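Local coordinates for membrane lipoprotein family protein (Aeropyrum pernix, PDB 4PEV) that binds adenosine in the cleft between its two lobes and probably delivers nucleosides, as a solute-binding protein, to an ABC transporter, at residues E354-T357 with P358-V362. Sequence-based numbering, arbitrary orientation.
Sequences EGLT and PEKVV
Thr357 and Lys360 meet at the start of helix 358-372, where two hydrogen bonds from the beginning of the helix return to Thr357. The hydroxyl OG1 of Thr357 accepts from the backbone N of Lys360 at 3.3 Å, long but fairly straight at 157°, which identifies Thr357 as the N-cap. A chi1 of 48° sets OG1 between the backbone N and the carbonyl carbon of its own residue, which places it within reach of the N-H of Lys360. The carbonyl O of Thr357 takes the second bond, from Val361 N at 2.9 Å, the i to i+4 link that begins the helical ladder. Pro358, the first residue after the cap, has no N-H to offer.

Apolar contacts accompany the polar ones. CG of Leu356 sits 3.9 Å from CG2 of Val361, the two side chains crossing nearly at right angles. The residue before the N-cap, Leu356, thus meets the fourth residue after the N-cap, Val361, as in a hydrophobic staple. CD1 of Leu356 also lies 4.1 Å from Lys360 CG, beyond which the bent lysine chain leads away from the loop. Pro290 touches both Leu356 and Val361, while Pro358 and Val361 pack on helix 336-348, to which Glu359 adds a salt bridge with Arg340.

The chemistry is consistent with a helix start held by polar capping and by an apolar contact: the threonine hydroxyl takes up the first-turn N-H of Lys360, its carbonyl opens the regular backbone ladder with Val361, and the leucine-valine contact ties the incoming loop to the helix, on the protein surface and away from the adenosine site.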
ATOM      1  N   GLU C 354       6.248  23.784  -4.897  1.00 53.53           N
ATOM      2  CA  GLU C 354       6.797  25.104  -4.639  1.00 54.51           C
ATOM      3  C   GLU C 354       6.353  25.635  -3.281  1.00 51.68           C
ATOM      4  O   GLU C 354       5.281  25.289  -2.789  1.00 50.44           O
ATOM      5  CB  GLU C 354       6.358  26.064  -5.746  1.00 59.18           C
ATOM      6  CG  GLU C 354       7.203  27.325  -5.869  1.00 64.18           C
ATOM      7  CD  GLU C 354       6.824  28.158  -7.090  1.00 68.32           C
ATOM      8  OE1 GLU C 354       6.508  29.359  -6.922  1.00 67.76           O
ATOM      9  OE2 GLU C 354       6.822  27.604  -8.217  1.00 66.65           O
ATOM     10  N   GLY C 355       7.207  26.454  -2.675  1.00 51.79           N
ATOM     11  CA  GLY C 355       6.880  27.210  -1.459  1.00 51.29           C
ATOM     12  C   GLY C 355       6.482  26.337  -0.297  1.00 50.98           C
ATOM     13  O   GLY C 355       5.474  26.585   0.367  1.00 57.28           O
ATOM     14  N   LEU C 356       7.291  25.315  -0.056  1.00 49.38           N
ATOM     15  CA  LEU C 356       6.944  24.239   0.859  1.00 45.17           C
ATOM     16  C   LEU C 356       8.242  23.580   1.291  1.00 41.99           C
ATOM     17  O   LEU C 356       9.058  23.266   0.440  1.00 41.51           O
ATOM     18  CB  LEU C 356       6.069  23.226   0.120  1.00 44.65           C
ATOM     19  CG  LEU C 356       5.033  22.436   0.916  1.00 45.14           C
ATOM     20  CD1 LEU C 356       4.028  23.368   1.574  1.00 45.60           C
ATOM     21  CD2 LEU C 356       4.324  21.448  -0.005  1.00 44.51           C
ATOM     22  N   THR C 357       8.447  23.418   2.598  1.00 39.57           N
ATOM     23  CA  THR C 357       9.582  22.661   3.154  1.00 37.54           C
ATOM     24  C   THR C 357       9.083  21.391   3.865  1.00 35.72           C
ATOM     25  O   THR C 357       7.886  21.250   4.115  1.00 33.09           O
ATOM     26  CB  THR C 357      10.389  23.508   4.175  1.00 38.61           C
ATOM     27  OG1 THR C 357       9.498  24.149   5.109  1.00 37.35           O
ATOM     28  CG2 THR C 357      11.249  24.556   3.457  1.00 39.12           C
ATOM     29  N   PRO C 358       9.997  20.462   4.198  1.00 35.81           N
ATOM     30  CA  PRO C 358       9.641  19.315   5.041  1.00 36.42           C
ATOM     31  C   PRO C 358       9.001  19.716   6.355  1.00 38.56           C
ATOM     32  O   PRO C 358       8.024  19.097   6.765  1.00 36.35           O
ATOM     33  CB  PRO C 358      10.982  18.636   5.314  1.00 36.48           C
ATOM     34  CG  PRO C 358      11.848  19.022   4.179  1.00 36.14           C
ATOM     35  CD  PRO C 358      11.363  20.348   3.660  1.00 36.17           C
ATOM     36  N   GLU C 359       9.547  20.742   7.011  1.00 43.48           N
ATOM     37  CA  GLU C 359       8.970  21.221   8.265  1.00 46.30           C
ATOM     38  C   GLU C 359       7.542  21.801   8.067  1.00 46.86           C
ATOM     39  O   GLU C 359       6.619  21.500   8.850  1.00 43.70           O
ATOM     40  CB  GLU C 359       9.916  22.225   8.944  1.00 49.30           C
ATOM     41  CG  GLU C 359       9.491  22.671  10.350  1.00 51.85           C
ATOM     42  CD  GLU C 359       8.936  21.535  11.206  1.00 55.62           C
ATOM     43  OE1 GLU C 359       9.441  20.390  11.083  1.00 57.97           O
ATOM     44  OE2 GLU C 359       7.988  21.783  11.997  1.00 57.19           O
ATOM     45  N   LYS C 360       7.353  22.596   7.011  1.00 45.31           N
ATOM     46  CA  LYS C 360       6.031  23.143   6.710  1.00 46.69           C
ATOM     47  C   LYS C 360       5.013  22.043   6.346  1.00 44.30           C
ATOM     48  O   LYS C 360       3.843  22.149   6.685  1.00 43.98           O
ATOM     49  CB  LYS C 360       6.128  24.231   5.625  1.00 52.02           C
ATOM     50  CG  LYS C 360       4.836  24.980   5.285  1.00 57.55           C
ATOM     51  CD  LYS C 360       4.020  25.422   6.513  1.00 66.24           C
ATOM     52  CE  LYS C 360       4.155  26.900   6.867  1.00 69.85           C
ATOM     53  NZ  LYS C 360       3.178  27.740   6.109  1.00 72.66           N
ATOM     54  N   VAL C 361       5.457  20.975   5.690  1.00 42.48           N
ATOM     55  CA  VAL C 361       4.563  19.858   5.362  1.00 39.85           C
ATOM     56  C   VAL C 361       3.990  19.215   6.620  1.00 39.81           C
ATOM     57  O   VAL C 361       2.814  18.904   6.664  1.00 41.83           O
ATOM     58  CB  VAL C 361       5.267  18.771   4.515  1.00 40.05           C
ATOM     59  CG1 VAL C 361       4.494  17.450   4.536  1.00 40.07           C
ATOM     60  CG2 VAL C 361       5.453  19.242   3.079  1.00 39.44           C
ATOM     61  N   VAL C 362       4.815  19.010   7.637  1.00 38.86           N
ATOM     62  CA  VAL C 362       4.337  18.401   8.871  1.00 38.05           C
ATOM     63  C   VAL C 362       3.349  19.317   9.592  1.00 39.59           C
ATOM     64  O   VAL C 362       2.288  18.869  10.027  1.00 38.93           O
ATOM     65  CB  VAL C 362       5.484  18.067   9.833  1.00 38.18           C
ATOM     66  CG1 VAL C 362       4.949  17.431  11.111  1.00 39.54           C
ATOM     67  CG2 VAL C 362       6.460  17.114   9.180  1.00 38.99           C
TER